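Local atomic coordinates of putative tRNA synthase (Salmonella typhimurium, PDB entry 3DQQ), a protein that probably catalyses the ATP-dependent phosphorylation of 3-oxo-tetronate to 3-oxo-tetronate 4-phosphate, as a member of the four-carbon acid sugar kinase family. Residues 339-350 with 363-372; 274-282 with 294-305. All blocks are in the same frame, centred on the assembly; numbering follows the deposited sequence.

Interaction 1 (339-350 with 363-372); sequences EALFSLLAARLA and ETSGVVTQSL
Thr364 lays its CG2 methyl over one face of the Phe342 ring, displaced toward the rim, a CH-pi contact with CG2 4.2 Å from the centroid of that ring. The two residues belong to helices 336-351 and 362-371 of the nucleotide-binding C-terminal domain, which follow one another in the chain with strand 356-360 between them. Their axes approach to 8.4 Å and cross at -42°. The other branch of Thr364 is polar: OG1 stands anti to its own carbonyl carbon and donates to Glu339 OE1 at 2.8 Å, reaching the carboxylate on its syn side and 19° out of its plane. Glu339 can accept it because its chain folds back at chi2, turning the carboxylate toward the first turn of helix 362-371. Threonine thus serves both the aromatic ring and the acid. Since Thr364 and its neighbour Glu363 are expected, by similarity, to bind ATP, this bond is consistent with Glu339 acting from a second shell, helping to set the rotation of Thr364.

Val367 sets CG2 against Phe342 CB, 4.1 Å away, and against the backbone at Glu339 O and Ser343 N, while Val368 meets the methyl of Ala346, with CG2 to CB at 4.1 Å. Phe342 and Val368 both also pack on Leu256 of strand 253-257, so the helix pair shares a hydrophobic floor. Toward the C-terminal end of 363-372 the small residues Ser343, Ala347 and Ser371 let the backbones come close. Here Leu372 sends CD2 against Ala346 and Ala350, alanines whose short side chains admit the leucine branch. Beside them Ser371 has OG anti to its backbone N (chi1 176°) and donates it to Ser343 O at 2.6 Å, a carbonyl that also accepts a weak helical bond from Ala347 N.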
loop_
_atom_site.group_PDB
_atom_site.type_symbol
_atom_site.label_atom_id
_atom_site.label_comp_id
_atom_site.label_asym_id
_atom_site.label_seq_id
_atom_site.Cartn_x
_atom_site.Cartn_y
_atom_site.Cartn_z
ATOM N N GLU A 339 7.464 -15.960 1.195
ATOM C CA GLU A 339 6.983 -16.614 2.419
ATOM C C GLU A 339 7.322 -18.110 2.437
ATOM O O GLU A 339 7.747 -18.621 3.429
ATOM C CB GLU A 339 5.479 -16.401 2.643
ATOM C CG GLU A 339 5.043 -14.911 2.854
ATOM C CD GLU A 339 5.938 -14.115 3.863
ATOM O OE1 GLU A 339 5.832 -14.309 5.087
ATOM O OE2 GLU A 339 6.758 -13.268 3.452
ATOM N N ALA A 340 7.187 -18.806 1.331
ATOM C CA ALA A 340 7.583 -20.192 1.278
ATOM C C ALA A 340 9.054 -20.343 1.650
ATOM O O ALA A 340 9.435 -21.325 2.298
ATOM C CB ALA A 340 7.311 -20.773 -0.105
ATOM N N LEU A 341 9.895 -19.394 1.238
ATOM C CA LEU A 341 11.319 -19.484 1.565
ATOM C C LEU A 341 11.503 -19.348 3.072
ATOM O O LEU A 341 12.173 -20.199 3.684
ATOM C CB LEU A 341 12.172 -18.439 0.854
ATOM C CG LEU A 341 13.623 -18.390 1.347
ATOM C CD1 LEU A 341 14.525 -19.357 0.570
ATOM C CD2 LEU A 341 14.134 -16.987 1.305
ATOM N N PHE A 342 10.921 -18.296 3.655
ATOM C CA PHE A 342 11.029 -18.067 5.097
ATOM C C PHE A 342 10.583 -19.277 5.915
ATOM O O PHE A 342 11.132 -19.605 6.984
ATOM C CB PHE A 342 10.210 -16.849 5.516
ATOM C CG PHE A 342 10.943 -15.556 5.370
ATOM C CD1 PHE A 342 12.142 -15.351 6.009
ATOM C CD2 PHE A 342 10.437 -14.536 4.601
ATOM C CE1 PHE A 342 12.829 -14.144 5.880
ATOM C CE2 PHE A 342 11.130 -13.319 4.474
ATOM C CZ PHE A 342 12.328 -13.139 5.121
ATOM N N SER A 343 9.574 -19.949 5.399
ATOM C CA SER A 343 9.098 -21.159 6.026
ATOM C C SER A 343 10.198 -22.211 6.173
ATOM O O SER A 343 10.450 -22.681 7.277
ATOM C CB SER A 343 7.963 -21.729 5.213
ATOM O OG SER A 343 7.521 -22.864 5.861
ATOM N N LEU A 344 10.835 -22.569 5.059
ATOM C CA LEU A 344 11.926 -23.510 5.073
ATOM C C LEU A 344 13.139 -23.024 5.887
ATOM O O LEU A 344 13.867 -23.816 6.513
ATOM C CB LEU A 344 12.397 -23.759 3.660
ATOM C CG LEU A 344 11.420 -24.427 2.711
ATOM C CD1 LEU A 344 11.791 -24.080 1.254
ATOM C CD2 LEU A 344 11.409 -25.931 2.976
ATOM N N LEU A 345 13.363 -21.720 5.851
ATOM C CA LEU A 345 14.552 -21.130 6.433
ATOM C C LEU A 345 14.450 -21.243 7.960
ATOM O O LEU A 345 15.422 -21.633 8.642
ATOM C CB LEU A 345 14.671 -19.677 5.974
ATOM C CG LEU A 345 15.805 -18.843 6.530
ATOM C CD1 LEU A 345 17.103 -19.597 6.464
ATOM C CD2 LEU A 345 15.894 -17.532 5.769
ATOM N N ALA A 346 13.252 -20.957 8.481
ATOM C CA ALA A 346 13.022 -20.951 9.923
ATOM C C ALA A 346 13.248 -22.327 10.476
ATOM O O ALA A 346 13.948 -22.486 11.456
ATOM C CB ALA A 346 11.609 -20.465 10.258
ATOM N N ALA A 347 12.672 -23.338 9.839
ATOM C CA ALA A 347 12.884 -24.721 10.327
ATOM C C ALA A 347 14.381 -25.024 10.411
ATOM O O ALA A 347 14.870 -25.457 11.449
ATOM C CB ALA A 347 12.163 -25.750 9.461
ATOM N N ARG A 348 15.119 -24.737 9.352
ATOM C CA ARG A 348 16.552 -25.050 9.348
ATOM C C ARG A 348 17.364 -24.288 10.382
ATOM O O ARG A 348 18.261 -24.851 10.994
ATOM C CB ARG A 348 17.143 -24.842 7.953
ATOM C CG ARG A 348 16.653 -25.909 6.979
ATOM C CD ARG A 348 17.030 -25.560 5.586
ATOM N NE ARG A 348 17.131 -26.732 4.706
ATOM C CZ ARG A 348 18.077 -27.684 4.783
ATOM N NH1 ARG A 348 19.047 -27.648 5.714
ATOM N NH2 ARG A 348 18.066 -28.682 3.906
ATOM N N LEU A 349 17.029 -23.020 10.593
ATOM C CA LEU A 349 17.686 -22.216 11.617
ATOM C C LEU A 349 17.456 -22.843 12.997
ATOM O O LEU A 349 18.403 -23.007 13.791
ATOM C CB LEU A 349 17.195 -20.763 11.552
ATOM C CG LEU A 349 17.717 -19.979 10.344
ATOM C CD1 LEU A 349 17.026 -18.640 10.188
ATOM C CD2 LEU A 349 19.225 -19.791 10.491
ATOM N N ALA A 350 16.217 -23.243 13.254
ATOM C CA ALA A 350 15.914 -23.977 14.487
ATOM C C ALA A 350 16.742 -25.241 14.589
ATOM O O ALA A 350 17.403 -25.406 15.598
ATOM C CB ALA A 350 14.413 -24.303 14.640
ATOM N N GLU A 363 2.206 -11.838 8.091
ATOM C CA GLU A 363 2.230 -13.105 7.377
ATOM C C GLU A 363 3.504 -13.866 7.753
ATOM O O GLU A 363 3.447 -15.045 8.071
ATOM C CB GLU A 363 2.122 -12.934 5.862
ATOM C CG GLU A 363 0.660 -12.718 5.349
ATOM C CD GLU A 363 -0.368 -13.841 5.771
ATOM O OE1 GLU A 363 -1.506 -13.494 6.273
ATOM O OE2 GLU A 363 -0.022 -15.059 5.593
ATOM N N THR A 364 4.631 -13.172 7.757
ATOM C CA THR A 364 5.886 -13.803 8.027
ATOM C C THR A 364 5.906 -14.417 9.420
ATOM O O THR A 364 6.387 -15.570 9.585
ATOM C CB THR A 364 7.042 -12.820 7.834
ATOM O OG1 THR A 364 6.835 -12.131 6.601
ATOM C CG2 THR A 364 8.400 -13.550 7.794
ATOM N N SER A 365 5.355 -13.689 10.399
ATOM C CA SER A 365 5.218 -14.231 11.759
ATOM C C SER A 365 4.397 -15.496 11.749
ATOM O O SER A 365 4.737 -16.486 12.381
ATOM C CB SER A 365 4.594 -13.215 12.714
ATOM O OG SER A 365 5.383 -12.010 12.781
ATOM N N GLY A 366 3.320 -15.480 10.993
ATOM C CA GLY A 366 2.522 -16.660 10.831
ATOM C C GLY A 366 3.285 -17.833 10.283
ATOM O O GLY A 366 3.224 -18.928 10.848
ATOM N N VAL A 367 4.022 -17.621 9.192
ATOM C CA VAL A 367 4.663 -18.740 8.550
ATOM C C VAL A 367 5.818 -19.263 9.394
ATOM O O VAL A 367 6.066 -20.471 9.388
ATOM C CB VAL A 367 5.131 -18.486 7.067
ATOM C CG1 VAL A 367 4.199 -17.573 6.303
ATOM C CG2 VAL A 367 6.550 -18.012 7.019
ATOM N N VAL A 368 6.502 -18.378 10.111
ATOM C CA VAL A 368 7.620 -18.798 10.956
ATOM C C VAL A 368 7.128 -19.636 12.126
ATOM O O VAL A 368 7.734 -20.649 12.484
ATOM C CB VAL A 368 8.428 -17.606 11.504
ATOM C CG1 VAL A 368 9.269 -18.028 12.685
ATOM C CG2 VAL A 368 9.318 -17.037 10.426
ATOM N N THR A 369 6.028 -19.204 12.715
ATOM C CA THR A 369 5.442 -19.903 13.814
ATOM C C THR A 369 4.939 -21.241 13.368
ATOM O O THR A 369 5.153 -22.229 14.027
ATOM C CB THR A 369 4.301 -19.086 14.407
ATOM O OG1 THR A 369 4.861 -18.183 15.351
ATOM C CG2 THR A 369 3.342 -19.953 15.170
ATOM N N GLN A 370 4.247 -21.278 12.247
ATOM C CA GLN A 370 3.720 -22.538 11.794
ATOM C C GLN A 370 4.852 -23.456 11.391
ATOM O O GLN A 370 4.770 -24.634 11.612
ATOM C CB GLN A 370 2.731 -22.373 10.655
ATOM C CG GLN A 370 2.177 -23.744 10.138
ATOM C CD GLN A 370 1.210 -23.637 8.856
ATOM O OE1 GLN A 370 0.748 -22.515 8.437
ATOM N NE2 GLN A 370 0.916 -24.834 8.235
ATOM N N SER A 371 5.930 -22.911 10.840
ATOM C CA SER A 371 7.060 -23.711 10.436
ATOM C C SER A 371 7.769 -24.368 11.598
ATOM O O SER A 371 8.217 -25.475 11.490
ATOM C CB SER A 371 8.051 -22.848 9.691
ATOM O OG SER A 371 9.202 -23.607 9.381
ATOM N N LEU A 372 7.907 -23.689 12.713
ATOM C CA LEU A 372 8.524 -24.307 13.869
ATOM C C LEU A 372 7.495 -25.170 14.635
ATOM O O LEU A 372 7.805 -25.812 15.642
ATOM C CB LEU A 372 9.100 -23.224 14.761
ATOM C CG LEU A 372 10.102 -22.303 14.073
ATOM C CD1 LEU A 372 10.392 -21.083 14.922
ATOM C CD2 LEU A 372 11.372 -23.064 13.755
#

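Interaction 2 (274-282 with 294-305); sequences HAPTRDVDV and YAEALAQWVLSQ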
loop_
_atom_site.group_PDB
_atom_site.type_symbol
_atom_site.label_atom_id
_atom_site.label_comp_id
_atom_site.label_asym_id
_atom_site.label_seq_id
_atom_site.Cartn_x
_atom_site.Cartn_y
_atom_site.Cartn_z
ATOM N N HIS A 274 24.436 -2.269 11.503
ATOM C CA HIS A 274 24.968 -2.769 12.752
ATOM C C HIS A 274 25.177 -4.260 12.766
ATOM O O HIS A 274 25.819 -4.777 13.673
ATOM C CB HIS A 274 24.037 -2.403 13.896
ATOM C CG HIS A 274 23.838 -0.933 14.043
ATOM N ND1 HIS A 274 24.680 -0.140 14.787
ATOM C CD2 HIS A 274 22.896 -0.106 13.529
ATOM C CE1 HIS A 274 24.270 1.115 14.725
ATOM N NE2 HIS A 274 23.185 1.163 13.971
ATOM N N ALA A 275 24.642 -4.966 11.785
ATOM C CA ALA A 275 24.712 -6.415 11.819
ATOM C C ALA A 275 24.801 -6.956 10.410
ATOM O O ALA A 275 24.337 -6.317 9.477
ATOM C CB ALA A 275 23.495 -6.979 12.540
ATOM N N PRO A 276 25.411 -8.133 10.252
ATOM C CA PRO A 276 25.512 -8.729 8.940
ATOM C C PRO A 276 24.124 -9.015 8.422
ATOM O O PRO A 276 23.290 -9.535 9.158
ATOM C CB PRO A 276 26.284 -10.037 9.183
ATOM C CG PRO A 276 26.179 -10.306 10.614
ATOM C CD PRO A 276 26.000 -8.983 11.296
ATOM N N THR A 277 23.863 -8.644 7.176
ATOM C CA THR A 277 22.569 -8.889 6.617
ATOM C C THR A 277 22.594 -9.328 5.175
ATOM O O THR A 277 23.561 -9.207 4.497
ATOM C CB THR A 277 21.608 -7.684 6.808
ATOM O OG1 THR A 277 21.554 -6.910 5.622
ATOM C CG2 THR A 277 22.000 -6.838 7.999
ATOM N N ARG A 278 21.477 -9.843 4.716
ATOM C CA ARG A 278 21.416 -10.514 3.451
ATOM C C ARG A 278 19.992 -10.340 2.932
ATOM O O ARG A 278 19.024 -10.565 3.669
ATOM C CB ARG A 278 21.774 -11.969 3.689
ATOM C CG ARG A 278 22.089 -12.742 2.480
ATOM C CD ARG A 278 23.566 -12.807 2.159
ATOM N NE ARG A 278 23.881 -14.156 1.678
ATOM C CZ ARG A 278 23.380 -14.705 0.563
ATOM N NH1 ARG A 278 22.517 -14.046 -0.231
ATOM N NH2 ARG A 278 23.708 -15.943 0.251
ATOM N N ASP A 279 19.880 -9.877 1.685
ATOM C CA ASP A 279 18.601 -9.594 1.058
ATOM C C ASP A 279 18.124 -10.764 0.260
ATOM O O ASP A 279 18.858 -11.285 -0.534
ATOM C CB ASP A 279 18.737 -8.433 0.099
ATOM C CG ASP A 279 18.806 -7.106 0.810
ATOM O OD1 ASP A 279 17.761 -6.698 1.427
ATOM O OD2 ASP A 279 19.886 -6.476 0.747
ATOM N N VAL A 280 16.884 -11.154 0.459
ATOM C CA VAL A 280 16.329 -12.304 -0.205
ATOM C C VAL A 280 16.173 -12.031 -1.699
ATOM O O VAL A 280 15.449 -11.114 -2.071
ATOM C CB VAL A 280 14.944 -12.623 0.362
ATOM C CG1 VAL A 280 14.304 -13.728 -0.418
ATOM C CG2 VAL A 280 15.028 -12.963 1.823
ATOM N N ASP A 281 16.832 -12.834 -2.546
ATOM C CA ASP A 281 16.677 -12.706 -4.000
ATOM C C ASP A 281 15.522 -13.539 -4.535
ATOM O O ASP A 281 15.541 -14.751 -4.563
ATOM C CB ASP A 281 17.957 -13.050 -4.746
ATOM C CG ASP A 281 17.800 -12.933 -6.264
ATOM O OD1 ASP A 281 17.165 -11.985 -6.772
ATOM O OD2 ASP A 281 18.305 -13.795 -6.981
ATOM N N VAL A 282 14.505 -12.843 -4.970
ATOM C CA VAL A 282 13.345 -13.447 -5.560
ATOM C C VAL A 282 13.670 -14.367 -6.738
ATOM O O VAL A 282 13.012 -15.381 -6.895
ATOM C CB VAL A 282 12.381 -12.356 -6.020
ATOM C CG1 VAL A 282 11.132 -12.983 -6.629
ATOM C CG2 VAL A 282 12.022 -11.479 -4.836
ATOM N N TYR A 294 18.159 -22.644 -1.552
ATOM C CA TYR A 294 18.418 -21.262 -1.110
ATOM C C TYR A 294 18.231 -21.136 0.407
ATOM O O TYR A 294 19.018 -20.488 1.096
ATOM C CB TYR A 294 17.526 -20.260 -1.887
ATOM C CG TYR A 294 17.867 -18.762 -1.794
ATOM C CD1 TYR A 294 19.169 -18.310 -1.694
ATOM C CD2 TYR A 294 16.870 -17.804 -1.839
ATOM C CE1 TYR A 294 19.467 -16.946 -1.631
ATOM C CE2 TYR A 294 17.160 -16.438 -1.774
ATOM C CZ TYR A 294 18.467 -16.025 -1.672
ATOM O OH TYR A 294 18.776 -14.682 -1.618
ATOM N N ALA A 295 17.201 -21.785 0.926
ATOM C CA ALA A 295 16.976 -21.856 2.354
ATOM C C ALA A 295 18.185 -22.487 3.038
ATOM O O ALA A 295 18.693 -21.958 4.013
ATOM C CB ALA A 295 15.712 -22.647 2.635
ATOM N N GLU A 296 18.670 -23.603 2.517
ATOM C CA GLU A 296 19.917 -24.172 3.042
ATOM C C GLU A 296 21.075 -23.186 3.040
ATOM O O GLU A 296 21.795 -23.098 4.031
ATOM C CB GLU A 296 20.374 -25.382 2.239
ATOM C CG GLU A 296 20.246 -26.670 2.944
ATOM C CD GLU A 296 21.322 -27.701 2.560
ATOM O OE1 GLU A 296 21.814 -28.425 3.479
ATOM O OE2 GLU A 296 21.681 -27.813 1.346
ATOM N N ALA A 297 21.280 -22.492 1.911
ATOM C CA ALA A 297 22.444 -21.629 1.762
ATOM C C ALA A 297 22.307 -20.516 2.770
ATOM O O ALA A 297 23.278 -20.192 3.447
ATOM C CB ALA A 297 22.533 -21.075 0.394
ATOM N N LEU A 298 21.096 -19.948 2.890
ATOM C CA LEU A 298 20.902 -18.800 3.757
ATOM C C LEU A 298 21.017 -19.210 5.222
ATOM O O LEU A 298 21.402 -18.393 6.044
ATOM C CB LEU A 298 19.558 -18.085 3.503
ATOM C CG LEU A 298 19.387 -17.257 2.214
ATOM C CD1 LEU A 298 17.943 -16.772 2.116
ATOM C CD2 LEU A 298 20.379 -16.089 2.070
ATOM N N ALA A 299 20.681 -20.451 5.559
ATOM C CA ALA A 299 20.743 -20.869 6.956
ATOM C C ALA A 299 22.221 -21.031 7.315
ATOM O O ALA A 299 22.706 -20.496 8.328
ATOM C CB ALA A 299 19.959 -22.136 7.202
ATOM N N GLN A 300 22.948 -21.728 6.445
ATOM C CA GLN A 300 24.387 -21.890 6.600
ATOM C C GLN A 300 25.036 -20.534 6.670
ATOM O O GLN A 300 25.945 -20.332 7.434
ATOM C CB GLN A 300 24.965 -22.727 5.457
ATOM C CG GLN A 300 24.511 -24.213 5.479
ATOM C CD GLN A 300 24.880 -24.932 6.810
ATOM O OE1 GLN A 300 24.013 -25.237 7.647
ATOM N NE2 GLN A 300 26.171 -25.162 7.014
ATOM N N TRP A 301 24.532 -19.576 5.922
ATOM C CA TRP A 301 25.099 -18.251 6.006
ATOM C C TRP A 301 24.877 -17.652 7.396
ATOM O O TRP A 301 25.817 -17.129 7.995
ATOM C CB TRP A 301 24.511 -17.332 4.956
ATOM C CG TRP A 301 25.067 -15.960 5.049
ATOM C CD1 TRP A 301 26.224 -15.528 4.527
ATOM C CD2 TRP A 301 24.491 -14.836 5.724
ATOM N NE1 TRP A 301 26.426 -14.208 4.815
ATOM C CE2 TRP A 301 25.370 -13.751 5.544
ATOM C CE3 TRP A 301 23.316 -14.641 6.456
ATOM C CZ2 TRP A 301 25.120 -12.493 6.062
ATOM C CZ3 TRP A 301 23.066 -13.389 6.969
ATOM C CH2 TRP A 301 23.971 -12.326 6.770
ATOM N N VAL A 302 23.644 -17.719 7.892
ATOM C CA VAL A 302 23.346 -17.132 9.176
ATOM C C VAL A 302 24.211 -17.812 10.241
ATOM O O VAL A 302 24.877 -17.156 11.037
ATOM C CB VAL A 302 21.855 -17.263 9.571
ATOM C CG1 VAL A 302 21.688 -16.844 11.010
ATOM C CG2 VAL A 302 20.945 -16.428 8.665
ATOM N N LEU A 303 24.216 -19.137 10.225
ATOM C CA LEU A 303 24.898 -19.912 11.253
ATOM C C LEU A 303 26.396 -19.708 11.213
ATOM O O LEU A 303 27.073 -19.807 12.217
ATOM C CB LEU A 303 24.595 -21.399 11.106
ATOM C CG LEU A 303 23.143 -21.777 11.338
ATOM C CD1 LEU A 303 22.863 -23.130 10.722
ATOM C CD2 LEU A 303 22.788 -21.724 12.818
ATOM N N SER A 304 26.955 -19.425 10.064
ATOM C CA SER A 304 28.388 -19.260 10.039
ATOM C C SER A 304 28.809 -17.805 10.340
ATOM O O SER A 304 29.981 -17.520 10.431
ATOM C CB SER A 304 28.935 -19.784 8.725
ATOM O OG SER A 304 28.596 -18.892 7.696
ATOM N N GLN A 305 27.869 -16.889 10.539
ATOM C CA GLN A 305 28.244 -15.547 10.992
ATOM C C GLN A 305 28.772 -15.595 12.404
ATOM O O GLN A 305 28.586 -16.551 13.147
ATOM C CB GLN A 305 27.067 -14.571 10.991
ATOM C CG GLN A 305 26.506 -14.277 9.657
ATOM C CD GLN A 305 27.568 -13.962 8.657
ATOM O OE1 GLN A 305 28.179 -12.901 8.701
ATOM N NE2 GLN A 305 27.794 -14.886 7.740
#
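Tyr294 OH accepts a nearly straight hydrogen bond from Asp281 N, 2.8 Å long with an N-H...O angle of 171°. The phenol is carried across by a first torsion that sets CG anti to its own backbone N (chi1 -167°), and its length suits it to span the distance from helix to chain. The bond satisfies a backbone N-H just beyond the end of strand 277-279. Val280 CG1 approaches the same ring at CE2, 4.2 Å away, and within the helix Leu298 CD1 covers a face of it. The carboxylate of Asp281 takes no part in this bond; it forms a salt bridge with Arg284, and the residue packs on His135 of the second subunit.

Strand 277-279 leads through helix 288-304 to strand 312-314 in a beta-alpha-beta unit of the nucleotide-binding domain, and the N-to-C directions of the first strand and the helix lie 165° apart. At this edge of the domain Arg278 is the strand residue that reaches over to the helix. Its aliphatic part passes over Trp301: CB sits 3.9 Å from the centroid of the six-membered ring, and CD lies over the middle of the indole. Bends at chi2 and chi3 then carry the guanidinium on toward Leu298, whose CD2 lies over the centre of one of its faces, 3.6 Å from CZ. The guanidinium stands nearly perpendicular to the indole, with Trp301 CD1 at its edge, and any cation-pi attraction is long and weak at most. A long, flexible arginine suits the place because its methylenes supply apolar cover. Pro276 meets the indole edge through its backbone and, at CB, Trp301 CH2. On the indole face opposite Arg278 lies the amide of Gln305, whose NE2 donates to Trp301 O at 3.0 Å.

How the interactions relate
Both interactions lie in the nucleotide-binding domain, their centres 14 Å apart, and helix 336-351 joins them. Leu341 and Leu344, on the side of that helix turned from 363-372, pack on interaction 2: Leu341 CD2 lies 3.7 Å from Val280 CG1, and Leu344 CB 3.6 Å from Ala295 CB. Arg348 also packs against Glu296. Interaction 1 is the one that holds residues of the ATP site assigned by similarity; the side chain of Thr364 is about 6 Å from that of Ser259 and about 10 Å from Gly404. Interaction 2 lies farther from the chain's centre, about 29 Å against 19 Å for the centre of interaction 1, with its Val280 side chain about 9 Å from that of Thr364.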